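PDB 2QVW: Glp_546_48378_50642 from Giardia intestinalis, which cleaves double-stranded RNA in the RNA interference pathway, producing the 21 to 23 base-pair siRNAs that direct destruction of matching RNAs. Local coordinates for residues F657-H665 / A740-L749; L470-V481 / V528-A536. All coordinates share one frame; numbering follows the deposited sequence.

Contact 1: F657-H665 / A740-L749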
ATOM      1  N   PHE A 657      15.685  15.301  -5.711  1.00 23.36           N
ATOM      2  CA  PHE A 657      15.582  14.009  -6.368  1.00 23.14           C
ATOM      3  C   PHE A 657      16.373  12.941  -5.652  1.00 23.30           C
ATOM      4  O   PHE A 657      15.891  11.832  -5.458  1.00 23.36           O
ATOM      5  CB  PHE A 657      16.106  14.081  -7.785  1.00 22.77           C
ATOM      6  CG  PHE A 657      16.080  12.757  -8.493  1.00 22.05           C
ATOM      7  CD1 PHE A 657      14.875  12.228  -8.960  1.00 21.11           C
ATOM      8  CD2 PHE A 657      17.249  12.028  -8.689  1.00 21.38           C
ATOM      9  CE1 PHE A 657      14.833  11.006  -9.609  1.00 20.83           C
ATOM     10  CE2 PHE A 657      17.213  10.793  -9.344  1.00 20.98           C
ATOM     11  CZ  PHE A 657      16.003  10.289  -9.802  1.00 20.42           C
ATOM     12  N   LEU A 658      17.608  13.271  -5.294  1.00 23.49           N
ATOM     13  CA  LEU A 658      18.477  12.331  -4.600  1.00 23.65           C
ATOM     14  C   LEU A 658      17.791  11.822  -3.347  1.00 23.82           C
ATOM     15  O   LEU A 658      17.790  10.612  -3.072  1.00 23.92           O
ATOM     16  CB  LEU A 658      19.793  13.005  -4.219  1.00 23.69           C
ATOM     17  CG  LEU A 658      20.757  12.117  -3.433  1.00 23.81           C
ATOM     18  CD1 LEU A 658      20.920  10.785  -4.155  1.00 23.99           C
ATOM     19  CD2 LEU A 658      22.095  12.825  -3.268  1.00 24.50           C
ATOM     20  N   LYS A 659      17.204  12.750  -2.592  1.00 24.09           N
ATOM     21  CA  LYS A 659      16.515  12.395  -1.366  1.00 24.29           C
ATOM     22  C   LYS A 659      15.399  11.408  -1.653  1.00 24.20           C
ATOM     23  O   LYS A 659      15.206  10.443  -0.917  1.00 24.25           O
ATOM     24  CB  LYS A 659      15.933  13.633  -0.692  1.00 24.31           C
ATOM     25  CG  LYS A 659      15.299  13.323   0.664  1.00 25.01           C
ATOM     26  CD  LYS A 659      14.516  14.502   1.217  1.00 25.98           C
ATOM     27  CE  LYS A 659      13.891  14.156   2.563  1.00 26.29           C
ATOM     28  NZ  LYS A 659      12.948  15.204   3.064  1.00 26.43           N
ATOM     29  N   CYS A 660      14.664  11.655  -2.728  1.00 24.23           N
ATOM     30  CA  CYS A 660      13.566  10.782  -3.127  1.00 24.25           C
ATOM     31  C   CYS A 660      14.101   9.420  -3.589  1.00 23.87           C
ATOM     32  O   CYS A 660      13.672   8.367  -3.120  1.00 24.01           O
ATOM     33  CB  CYS A 660      12.789  11.450  -4.256  1.00 24.49           C
ATOM     34  SG  CYS A 660      11.248  10.676  -4.655  1.00 25.74           S
ATOM     35  N   SER A 661      15.054   9.470  -4.510  1.00 23.55           N
ATOM     36  CA  SER A 661      15.685   8.288  -5.067  1.00 23.28           C
ATOM     37  C   SER A 661      16.140   7.310  -3.993  1.00 23.05           C
ATOM     38  O   SER A 661      15.676   6.173  -3.949  1.00 23.17           O
ATOM     39  CB  SER A 661      16.878   8.715  -5.919  1.00 23.27           C
ATOM     40  OG  SER A 661      17.510   7.599  -6.522  1.00 23.32           O
ATOM     41  N   LEU A 662      17.057   7.750  -3.137  1.00 22.85           N
ATOM     42  CA  LEU A 662      17.575   6.904  -2.065  1.00 22.91           C
ATOM     43  C   LEU A 662      16.485   6.253  -1.240  1.00 22.93           C
ATOM     44  O   LEU A 662      16.432   5.029  -1.118  1.00 23.12           O
ATOM     45  CB  LEU A 662      18.457   7.715  -1.126  1.00 22.84           C
ATOM     46  CG  LEU A 662      19.872   8.001  -1.619  1.00 22.87           C
ATOM     47  CD1 LEU A 662      20.584   8.874  -0.592  1.00 23.92           C
ATOM     48  CD2 LEU A 662      20.622   6.668  -1.842  1.00 23.36           C
ATOM     49  N   ALA A 663      15.632   7.088  -0.660  1.00 22.75           N
ATOM     50  CA  ALA A 663      14.525   6.616   0.157  1.00 22.63           C
ATOM     51  C   ALA A 663      13.901   5.407  -0.522  1.00 22.56           C
ATOM     52  O   ALA A 663      13.663   4.368   0.101  1.00 22.39           O
ATOM     53  CB  ALA A 663      13.493   7.724   0.308  1.00 22.66           C
ATOM     54  N   LEU A 664      13.665   5.555  -1.818  1.00 22.86           N
ATOM     55  CA  LEU A 664      13.071   4.507  -2.620  1.00 23.36           C
ATOM     56  C   LEU A 664      13.949   3.268  -2.616  1.00 23.57           C
ATOM     57  O   LEU A 664      13.517   2.194  -2.206  1.00 23.79           O
ATOM     58  CB  LEU A 664      12.884   5.015  -4.046  1.00 23.39           C
ATOM     59  CG  LEU A 664      11.811   4.351  -4.892  1.00 23.72           C
ATOM     60  CD1 LEU A 664      11.866   4.950  -6.273  1.00 24.26           C
ATOM     61  CD2 LEU A 664      12.031   2.849  -4.954  1.00 24.30           C
ATOM     62  N   HIS A 665      15.186   3.426  -3.071  1.00 23.75           N
ATOM     63  CA  HIS A 665      16.124   2.313  -3.129  1.00 24.04           C
ATOM     64  C   HIS A 665      16.283   1.585  -1.802  1.00 24.15           C
ATOM     65  O   HIS A 665      16.505   0.379  -1.782  1.00 24.39           O
ATOM     66  CB  HIS A 665      17.491   2.791  -3.627  1.00 24.23           C
ATOM     67  CG  HIS A 665      17.543   3.038  -5.104  1.00 24.71           C
ATOM     68  ND1 HIS A 665      17.416   4.295  -5.654  1.00 26.12           N
ATOM     69  CD2 HIS A 665      17.689   2.186  -6.146  1.00 25.56           C
ATOM     70  CE1 HIS A 665      17.484   4.205  -6.970  1.00 26.19           C
ATOM     71  NE2 HIS A 665      17.650   2.937  -7.295  1.00 26.00           N
ATOM     72  N   ALA A 740      18.591   8.442 -13.924  1.00 27.96           N
ATOM     73  CA  ALA A 740      19.199   9.048 -12.747  1.00 27.58           C
ATOM     74  C   ALA A 740      19.074   8.089 -11.566  1.00 27.49           C
ATOM     75  O   ALA A 740      19.978   7.972 -10.749  1.00 27.55           O
ATOM     76  CB  ALA A 740      18.512  10.374 -12.422  1.00 27.38           C
ATOM     77  N   GLY A 741      17.949   7.397 -11.484  1.00 27.38           N
ATOM     78  CA  GLY A 741      17.740   6.469 -10.395  1.00 27.14           C
ATOM     79  C   GLY A 741      18.802   5.396 -10.354  1.00 27.12           C
ATOM     80  O   GLY A 741      19.251   5.004  -9.277  1.00 27.10           O
ATOM     81  N   ALA A 742      19.196   4.905 -11.527  1.00 27.15           N
ATOM     82  CA  ALA A 742      20.230   3.869 -11.615  1.00 27.03           C
ATOM     83  C   ALA A 742      21.563   4.499 -11.235  1.00 26.89           C
ATOM     84  O   ALA A 742      22.434   3.858 -10.655  1.00 27.03           O
ATOM     85  CB  ALA A 742      20.297   3.310 -13.035  1.00 26.98           C
ATOM     86  N   PHE A 743      21.697   5.772 -11.583  1.00 26.63           N
ATOM     87  CA  PHE A 743      22.887   6.546 -11.289  1.00 26.74           C
ATOM     88  C   PHE A 743      23.077   6.541  -9.780  1.00 27.08           C
ATOM     89  O   PHE A 743      24.179   6.337  -9.278  1.00 26.89           O
ATOM     90  CB  PHE A 743      22.694   7.980 -11.785  1.00 26.71           C
ATOM     91  CG  PHE A 743      23.883   8.868 -11.572  1.00 26.13           C
ATOM     92  CD1 PHE A 743      25.048   8.696 -12.317  1.00 26.04           C
ATOM     93  CD2 PHE A 743      23.844   9.879 -10.626  1.00 26.10           C
ATOM     94  CE1 PHE A 743      26.157   9.524 -12.120  1.00 26.10           C
ATOM     95  CE2 PHE A 743      24.946  10.710 -10.420  1.00 26.51           C
ATOM     96  CZ  PHE A 743      26.103  10.529 -11.171  1.00 26.31           C
ATOM     97  N   VAL A 744      21.978   6.761  -9.069  1.00 27.84           N
ATOM     98  CA  VAL A 744      21.980   6.802  -7.618  1.00 28.44           C
ATOM     99  C   VAL A 744      22.282   5.453  -6.965  1.00 29.25           C
ATOM    100  O   VAL A 744      23.095   5.384  -6.045  1.00 29.39           O
ATOM    101  CB  VAL A 744      20.622   7.335  -7.094  1.00 28.21           C
ATOM    102  CG1 VAL A 744      20.546   7.214  -5.583  1.00 28.09           C
ATOM    103  CG2 VAL A 744      20.448   8.777  -7.501  1.00 27.82           C
ATOM    104  N   ARG A 745      21.642   4.381  -7.432  1.00 30.27           N
ATOM    105  CA  ARG A 745      21.866   3.054  -6.846  1.00 31.45           C
ATOM    106  C   ARG A 745      23.212   2.451  -7.232  1.00 31.40           C
ATOM    107  O   ARG A 745      23.668   1.474  -6.637  1.00 31.59           O
ATOM    108  CB  ARG A 745      20.755   2.078  -7.251  1.00 31.83           C
ATOM    109  CG  ARG A 745      20.810   1.592  -8.692  1.00 34.73           C
ATOM    110  CD  ARG A 745      20.400   0.128  -8.765  1.00 40.31           C
ATOM    111  NE  ARG A 745      20.232  -0.344 -10.141  1.00 45.13           N
ATOM    112  CZ  ARG A 745      19.184  -0.064 -10.921  1.00 46.85           C
ATOM    113  NH1 ARG A 745      18.187   0.693 -10.474  1.00 46.64           N
ATOM    114  NH2 ARG A 745      19.127  -0.546 -12.157  1.00 47.21           N
ATOM    115  N   GLU A 746      23.842   3.036  -8.239  1.00 31.52           N
ATOM    116  CA  GLU A 746      25.129   2.549  -8.702  1.00 31.96           C
ATOM    117  C   GLU A 746      26.272   3.248  -8.011  1.00 31.50           C
ATOM    118  O   GLU A 746      27.252   2.614  -7.630  1.00 31.77           O
ATOM    119  CB  GLU A 746      25.267   2.749 -10.212  1.00 32.34           C
ATOM    120  CG  GLU A 746      24.627   1.653 -11.032  1.00 34.92           C
ATOM    121  CD  GLU A 746      25.307   0.315 -10.816  1.00 38.14           C
ATOM    122  OE1 GLU A 746      26.530   0.232 -11.061  1.00 39.57           O
ATOM    123  OE2 GLU A 746      24.624  -0.652 -10.402  1.00 39.22           O
ATOM    124  N   HIS A 747      26.137   4.557  -7.830  1.00 30.96           N
ATOM    125  CA  HIS A 747      27.199   5.341  -7.217  1.00 30.47           C
ATOM    126  C   HIS A 747      26.978   5.785  -5.772  1.00 30.33           C
ATOM    127  O   HIS A 747      27.893   5.699  -4.947  1.00 30.54           O
ATOM    128  CB  HIS A 747      27.480   6.565  -8.094  1.00 30.39           C
ATOM    129  CG  HIS A 747      27.603   6.241  -9.548  1.00 30.26           C
ATOM    130  ND1 HIS A 747      28.496   5.308 -10.027  1.00 30.23           N
ATOM    131  CD2 HIS A 747      26.915   6.690 -10.623  1.00 30.20           C
ATOM    132  CE1 HIS A 747      28.349   5.196 -11.336  1.00 30.29           C
ATOM    133  NE2 HIS A 747      27.397   6.022 -11.724  1.00 29.74           N
ATOM    134  N   VAL A 748      25.771   6.251  -5.471  1.00 29.92           N
ATOM    135  CA  VAL A 748      25.461   6.743  -4.135  1.00 29.39           C
ATOM    136  C   VAL A 748      24.928   5.709  -3.167  1.00 29.46           C
ATOM    137  O   VAL A 748      25.288   5.721  -1.995  1.00 29.34           O
ATOM    138  CB  VAL A 748      24.442   7.899  -4.195  1.00 29.21           C
ATOM    139  CG1 VAL A 748      24.311   8.543  -2.822  1.00 29.24           C
ATOM    140  CG2 VAL A 748      24.874   8.926  -5.234  1.00 28.90           C
ATOM    141  N   LEU A 749      24.060   4.825  -3.647  1.00 29.80           N
ATOM    142  CA  LEU A 749      23.477   3.793  -2.792  1.00 30.36           C
ATOM    143  C   LEU A 749      24.564   3.081  -1.997  1.00 30.95           C
ATOM    144  O   LEU A 749      24.451   2.914  -0.789  1.00 31.02           O
ATOM    145  CB  LEU A 749      22.703   2.777  -3.635  1.00 30.17           C
ATOM    146  CG  LEU A 749      21.654   1.927  -2.915  1.00 30.36           C
ATOM    147  CD1 LEU A 749      20.870   1.124  -3.939  1.00 30.31           C
ATOM    148  CD2 LEU A 749      22.320   1.011  -1.906  1.00 31.65           C
TER

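Contact 2: L470-V481 / V528-A536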
ATOM      1  N   LEU A 470      -9.887  39.425 -15.694  1.00 44.22           N
ATOM      2  CA  LEU A 470     -10.111  38.352 -14.742  1.00 43.25           C
ATOM      3  C   LEU A 470      -8.967  38.189 -13.750  1.00 43.05           C
ATOM      4  O   LEU A 470      -9.188  37.841 -12.593  1.00 42.67           O
ATOM      5  CB  LEU A 470     -10.330  37.040 -15.493  1.00 43.14           C
ATOM      6  CG  LEU A 470     -11.610  36.941 -16.329  1.00 42.19           C
ATOM      7  CD1 LEU A 470     -11.654  35.588 -17.023  1.00 41.85           C
ATOM      8  CD2 LEU A 470     -12.830  37.131 -15.435  1.00 41.23           C
ATOM      9  N   VAL A 471      -7.744  38.434 -14.207  1.00 43.06           N
ATOM     10  CA  VAL A 471      -6.570  38.307 -13.355  1.00 42.83           C
ATOM     11  C   VAL A 471      -6.400  39.493 -12.441  1.00 42.85           C
ATOM     12  O   VAL A 471      -5.964  39.342 -11.308  1.00 42.84           O
ATOM     13  CB  VAL A 471      -5.283  38.197 -14.172  1.00 42.63           C
ATOM     14  CG1 VAL A 471      -4.096  38.068 -13.241  1.00 42.28           C
ATOM     15  CG2 VAL A 471      -5.351  37.014 -15.096  1.00 42.66           C
ATOM     16  N   ASP A 472      -6.720  40.676 -12.952  1.00 42.96           N
ATOM     17  CA  ASP A 472      -6.588  41.900 -12.181  1.00 43.28           C
ATOM     18  C   ASP A 472      -7.617  41.963 -11.068  1.00 42.97           C
ATOM     19  O   ASP A 472      -7.296  42.336  -9.941  1.00 42.94           O
ATOM     20  CB  ASP A 472      -6.719  43.127 -13.090  1.00 43.68           C
ATOM     21  CG  ASP A 472      -5.520  43.303 -14.018  1.00 45.70           C
ATOM     22  OD1 ASP A 472      -5.453  42.607 -15.054  1.00 48.29           O
ATOM     23  OD2 ASP A 472      -4.635  44.131 -13.699  1.00 47.50           O
ATOM     24  N   TYR A 473      -8.857  41.597 -11.375  1.00 42.70           N
ATOM     25  CA  TYR A 473      -9.910  41.615 -10.364  1.00 42.46           C
ATOM     26  C   TYR A 473      -9.632  40.493  -9.397  1.00 42.85           C
ATOM     27  O   TYR A 473     -10.120  40.504  -8.275  1.00 42.98           O
ATOM     28  CB  TYR A 473     -11.281  41.398 -10.985  1.00 42.05           C
ATOM     29  CG  TYR A 473     -12.395  41.324  -9.973  1.00 40.93           C
ATOM     30  CD1 TYR A 473     -13.026  42.472  -9.514  1.00 40.58           C
ATOM     31  CD2 TYR A 473     -12.823  40.098  -9.474  1.00 40.41           C
ATOM     32  CE1 TYR A 473     -14.058  42.399  -8.588  1.00 40.36           C
ATOM     33  CE2 TYR A 473     -13.848  40.017  -8.550  1.00 40.84           C
ATOM     34  CZ  TYR A 473     -14.460  41.168  -8.115  1.00 40.63           C
ATOM     35  OH  TYR A 473     -15.478  41.090  -7.207  1.00 40.15           O
ATOM     36  N   ALA A 474      -8.866  39.508  -9.855  1.00 43.39           N
ATOM     37  CA  ALA A 474      -8.474  38.386  -9.014  1.00 43.66           C
ATOM     38  C   ALA A 474      -7.153  38.827  -8.403  1.00 43.99           C
ATOM     39  O   ALA A 474      -6.629  38.205  -7.481  1.00 43.87           O
ATOM     40  CB  ALA A 474      -8.273  37.133  -9.853  1.00 43.62           C
ATOM     41  N   CYS A 475      -6.630  39.927  -8.935  1.00 44.76           N
ATOM     42  CA  CYS A 475      -5.372  40.478  -8.468  1.00 45.38           C
ATOM     43  C   CYS A 475      -5.652  41.501  -7.399  1.00 45.36           C
ATOM     44  O   CYS A 475      -4.845  41.698  -6.501  1.00 45.34           O
ATOM     45  CB  CYS A 475      -4.617  41.145  -9.614  1.00 45.51           C
ATOM     46  SG  CYS A 475      -2.843  41.201  -9.357  1.00 47.70           S
ATOM     47  N   GLU A 476      -6.808  42.145  -7.490  1.00 45.53           N
ATOM     48  CA  GLU A 476      -7.158  43.163  -6.516  1.00 45.62           C
ATOM     49  C   GLU A 476      -8.273  42.706  -5.579  1.00 44.87           C
ATOM     50  O   GLU A 476      -8.912  43.521  -4.922  1.00 44.99           O
ATOM     51  CB  GLU A 476      -7.549  44.469  -7.231  1.00 46.09           C
ATOM     52  CG  GLU A 476      -6.683  44.841  -8.481  1.00 48.49           C
ATOM     53  CD  GLU A 476      -5.205  45.152  -8.186  1.00 51.02           C
ATOM     54  OE1 GLU A 476      -4.498  44.288  -7.623  1.00 51.79           O
ATOM     55  OE2 GLU A 476      -4.743  46.257  -8.540  1.00 52.03           O
ATOM     56  N   GLN A 477      -8.497  41.397  -5.514  1.00 44.15           N
ATOM     57  CA  GLN A 477      -9.520  40.836  -4.632  1.00 43.31           C
ATOM     58  C   GLN A 477      -8.886  39.878  -3.622  1.00 42.63           C
ATOM     59  O   GLN A 477      -9.556  39.415  -2.698  1.00 42.76           O
ATOM     60  CB  GLN A 477     -10.600  40.093  -5.437  1.00 43.32           C
ATOM     61  CG  GLN A 477     -11.868  40.911  -5.762  1.00 44.28           C
ATOM     62  CD  GLN A 477     -13.036  40.660  -4.796  1.00 45.65           C
ATOM     63  OE1 GLN A 477     -13.417  39.516  -4.540  1.00 46.38           O
ATOM     64  NE2 GLN A 477     -13.615  41.738  -4.274  1.00 46.26           N
ATOM     65  N   GLY A 478      -7.597  39.590  -3.797  1.00 41.67           N
ATOM     66  CA  GLY A 478      -6.902  38.685  -2.893  1.00 40.26           C
ATOM     67  C   GLY A 478      -7.328  37.238  -3.066  1.00 39.07           C
ATOM     68  O   GLY A 478      -7.394  36.467  -2.104  1.00 38.96           O
ATOM     69  N   ILE A 479      -7.635  36.872  -4.305  1.00 37.92           N
ATOM     70  CA  ILE A 479      -8.050  35.513  -4.600  1.00 36.73           C
ATOM     71  C   ILE A 479      -6.848  34.611  -4.430  1.00 36.12           C
ATOM     72  O   ILE A 479      -5.765  34.908  -4.924  1.00 36.42           O
ATOM     73  CB  ILE A 479      -8.595  35.391  -6.043  1.00 36.58           C
ATOM     74  CG1 ILE A 479      -9.945  36.112  -6.146  1.00 36.25           C
ATOM     75  CG2 ILE A 479      -8.746  33.932  -6.432  1.00 36.52           C
ATOM     76  CD1 ILE A 479     -10.545  36.111  -7.536  1.00 39.53           C
ATOM     77  N   SER A 480      -7.038  33.507  -3.725  1.00 34.93           N
ATOM     78  CA  SER A 480      -5.951  32.574  -3.492  1.00 34.03           C
ATOM     79  C   SER A 480      -6.406  31.170  -3.814  1.00 33.06           C
ATOM     80  O   SER A 480      -7.493  30.769  -3.408  1.00 32.95           O
ATOM     81  CB  SER A 480      -5.523  32.651  -2.032  1.00 34.15           C
ATOM     82  OG  SER A 480      -6.648  32.561  -1.172  1.00 35.57           O
ATOM     83  N   VAL A 481      -5.581  30.417  -4.536  1.00 32.00           N
ATOM     84  CA  VAL A 481      -5.937  29.048  -4.890  1.00 30.78           C
ATOM     85  C   VAL A 481      -4.916  28.010  -4.439  1.00 30.33           C
ATOM     86  O   VAL A 481      -4.916  26.886  -4.928  1.00 30.53           O
ATOM     87  CB  VAL A 481      -6.165  28.900  -6.400  1.00 30.71           C
ATOM     88  CG1 VAL A 481      -7.243  29.869  -6.856  1.00 30.58           C
ATOM     89  CG2 VAL A 481      -4.868  29.137  -7.153  1.00 30.05           C
ATOM     90  N   VAL A 528     -14.959  33.022 -10.956  1.00 38.05           N
ATOM     91  CA  VAL A 528     -13.622  33.581 -11.152  1.00 36.74           C
ATOM     92  C   VAL A 528     -12.572  32.772 -10.404  1.00 35.99           C
ATOM     93  O   VAL A 528     -11.463  32.595 -10.893  1.00 35.98           O
ATOM     94  CB  VAL A 528     -13.543  35.042 -10.691  1.00 36.63           C
ATOM     95  CG1 VAL A 528     -12.186  35.612 -11.036  1.00 36.18           C
ATOM     96  CG2 VAL A 528     -14.644  35.852 -11.351  1.00 36.96           C
ATOM     97  N   ILE A 529     -12.921  32.286  -9.216  1.00 35.07           N
ATOM     98  CA  ILE A 529     -11.990  31.482  -8.436  1.00 34.31           C
ATOM     99  C   ILE A 529     -11.783  30.226  -9.254  1.00 33.88           C
ATOM    100  O   ILE A 529     -10.661  29.776  -9.436  1.00 33.89           O
ATOM    101  CB  ILE A 529     -12.558  31.059  -7.039  1.00 34.27           C
ATOM    102  CG1 ILE A 529     -12.949  32.276  -6.191  1.00 34.29           C
ATOM    103  CG2 ILE A 529     -11.513  30.278  -6.288  1.00 34.23           C
ATOM    104  CD1 ILE A 529     -14.160  33.052  -6.704  1.00 39.53           C
ATOM    105  N   ASP A 530     -12.883  29.669  -9.752  1.00 33.10           N
ATOM    106  CA  ASP A 530     -12.828  28.459 -10.552  1.00 32.30           C
ATOM    107  C   ASP A 530     -11.891  28.662 -11.714  1.00 31.30           C
ATOM    108  O   ASP A 530     -11.000  27.855 -11.941  1.00 31.17           O
ATOM    109  CB  ASP A 530     -14.216  28.086 -11.071  1.00 32.68           C
ATOM    110  CG  ASP A 530     -15.048  27.346 -10.032  1.00 34.19           C
ATOM    111  OD1 ASP A 530     -14.588  26.292  -9.548  1.00 35.70           O
ATOM    112  OD2 ASP A 530     -16.159  27.812  -9.699  1.00 35.41           O
ATOM    113  N   ILE A 531     -12.093  29.752 -12.443  1.00 29.99           N
ATOM    114  CA  ILE A 531     -11.259  30.082 -13.595  1.00 28.97           C
ATOM    115  C   ILE A 531      -9.782  30.173 -13.210  1.00 28.34           C
ATOM    116  O   ILE A 531      -8.919  29.557 -13.825  1.00 28.36           O
ATOM    117  CB  ILE A 531     -11.703  31.428 -14.222  1.00 28.99           C
ATOM    118  CG1 ILE A 531     -13.032  31.246 -14.968  1.00 29.12           C
ATOM    119  CG2 ILE A 531     -10.630  31.942 -15.161  1.00 28.69           C
ATOM    120  CD1 ILE A 531     -13.688  32.535 -15.373  1.00 39.53           C
ATOM    121  N   MET A 532      -9.507  30.942 -12.172  1.00 27.73           N
ATOM    122  CA  MET A 532      -8.148  31.125 -11.713  1.00 26.96           C
ATOM    123  C   MET A 532      -7.486  29.801 -11.377  1.00 26.46           C
ATOM    124  O   MET A 532      -6.333  29.579 -11.748  1.00 26.47           O
ATOM    125  CB  MET A 532      -8.130  32.053 -10.497  1.00 26.94           C
ATOM    126  CG  MET A 532      -7.117  33.190 -10.587  1.00 27.03           C
ATOM    127  SD  MET A 532      -7.127  34.064 -12.194  1.00 29.42           S
ATOM    128  CE  MET A 532      -8.805  34.627 -12.297  1.00 29.49           C
ATOM    129  N   THR A 533      -8.208  28.919 -10.688  1.00 25.82           N
ATOM    130  CA  THR A 533      -7.658  27.614 -10.305  1.00 25.54           C
ATOM    131  C   THR A 533      -7.225  26.776 -11.506  1.00 25.08           C
ATOM    132  O   THR A 533      -6.130  26.216 -11.507  1.00 25.24           O
ATOM    133  CB  THR A 533      -8.664  26.782  -9.479  1.00 25.78           C
ATOM    134  OG1 THR A 533      -8.974  27.457  -8.256  1.00 27.09           O
ATOM    135  CG2 THR A 533      -8.075  25.426  -9.154  1.00 25.66           C
ATOM    136  N   HIS A 534      -8.081  26.701 -12.526  1.00 24.33           N
ATOM    137  CA  HIS A 534      -7.785  25.925 -13.729  1.00 23.48           C
ATOM    138  C   HIS A 534      -6.512  26.391 -14.394  1.00 22.87           C
ATOM    139  O   HIS A 534      -5.866  25.628 -15.105  1.00 22.34           O
ATOM    140  CB  HIS A 534      -8.936  26.012 -14.729  1.00 23.43           C
ATOM    141  CG  HIS A 534     -10.181  25.323 -14.271  1.00 22.98           C
ATOM    142  ND1 HIS A 534     -10.210  23.983 -13.953  1.00 21.85           N
ATOM    143  CD2 HIS A 534     -11.439  25.785 -14.078  1.00 23.04           C
ATOM    144  CE1 HIS A 534     -11.433  23.651 -13.585  1.00 22.07           C
ATOM    145  NE2 HIS A 534     -12.198  24.727 -13.651  1.00 22.47           N
ATOM    146  N   LEU A 535      -6.169  27.655 -14.188  1.00 22.55           N
ATOM    147  CA  LEU A 535      -4.944  28.185 -14.755  1.00 22.47           C
ATOM    148  C   LEU A 535      -3.831  27.659 -13.870  1.00 22.58           C
ATOM    149  O   LEU A 535      -2.843  27.100 -14.353  1.00 22.84           O
ATOM    150  CB  LEU A 535      -4.947  29.713 -14.730  1.00 22.31           C
ATOM    151  CG  LEU A 535      -5.959  30.434 -15.609  1.00 21.75           C
ATOM    152  CD1 LEU A 535      -5.793  31.907 -15.407  1.00 21.33           C
ATOM    153  CD2 LEU A 535      -5.754  30.072 -17.068  1.00 21.80           C
ATOM    154  N   ALA A 536      -4.015  27.837 -12.563  1.00 22.10           N
ATOM    155  CA  ALA A 536      -3.053  27.397 -11.563  1.00 21.68           C
ATOM    156  C   ALA A 536      -2.607  25.981 -11.861  1.00 21.55           C
ATOM    157  O   ALA A 536      -1.425  25.733 -12.069  1.00 21.71           O
ATOM    158  CB  ALA A 536      -3.673  27.475 -10.180  1.00 21.58           C
TER

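Contact 1: F657-H665 / A740-L749
In the second ribonuclease III domain, Val744 of helix 737-748 packs as a knob into a hole on helix 648-669, the helix that also carries the manganese ligand Glu651. The axes of the two short segments cross at -69° and come within 9.6 Å. Leu658, Ser661, Leu662 and His665 line the hole. CG1 of Val744 lies anti to its backbone N (chi1 173°), which carries this methyl toward Leu662, with Leu662 CD2 to Val744 CG1 at 3.8 Å. The two side chains cross at about a right angle. Leu658 CD1 meets both methyls of Val744. Val748 CG1 is a little farther from both leucines.

At one end, Phe657 CE2 is 3.4 Å from Ala740 CB, which approaches the ring obliquely. The backbone N of Gly741 lies at the edge of this ring, near its plane. At the other end, CB of Arg745 sits over one face of the His665 imidazole, 3.2 Å from His665 NE2. The Arg745 guanidinium turns an edge toward that nitrogen. CD1 of Leu749 packs on CB of His665 at 3.8 Å. His665 ND1 donates to Ser661 O one turn back, at 3.1 Å and a bent angle of 138°. The donor stands above the carbonyl plane. The same oxygen accepts His665 N.

The middle of the interface is mostly aliphatic, but the Ser661 hydroxyl lies against Val744. The His665 to Ser661 bond stays within helix 648-669 and probably restrains the rotation of the imidazole that Arg745 and Leu749 pack against.

Contact 2: L470-V481 / V528-A536
After helix 464-473 the chain turns through Gly478, which has a positive phi, then passes alongside helix 528-542, from Ile479 beside Ile529 to Val481 beside Thr533, where the CA atoms of Val481 and Thr533 are 5.9 Å apart. Met532 reaches toward the end of helix 464-473. Its chain bends at chi2 (46°) and chi3 (58°), which brings CE to CB of Ala474 at 3.5 Å, beside the carbonyl O of Leu470. Leu470 also reaches Ile531, tip methyl to tip methyl, with CD1 to CD1 at 4.0 Å. Ile479 points its CD1 at CG1 of Val528, 3.9 Å away, and the two side chains cross at about a right angle.

The two methyls of Val481 pack on successive parts of helix 528-542. CG1 lies against OG1 of Thr533, while CG2 touches CB of Ala536 at 3.7 Å. Thr533 OG1 donates to Ile529 O within its own helix at 3.1 Å, and that oxygen also accepts Thr533 N. Helix 448-458 adds cover to Leu470 and Val528. Asp472 forms a salt bridge with Arg496.

The joint is thus held by aliphatic and thioether packing, and the Thr533 hydroxyl, which Val481 covers, bonds within its own helix.

Contact 2 closes along the chain before contact 1 opens, and the two do not touch. Their centres lie 39 Å apart and their nearest atoms about 21 Å. Both are buried, largely apolar joints in parts of the chain without strands, but only contact 1 borders a metal centre. There the side chain of Leu658 is about 4 Å from a bound manganese ion. Separately, Glu651, Asp722 and Glu725 form a manganese site, and the side chain of Leu658 is about 5 Å from that of Glu725 and about 9 Å from that of Glu651. Contact 1 thus lies next to a metal-binding region, whereas contact 2 is structural packing away from the annotated sites.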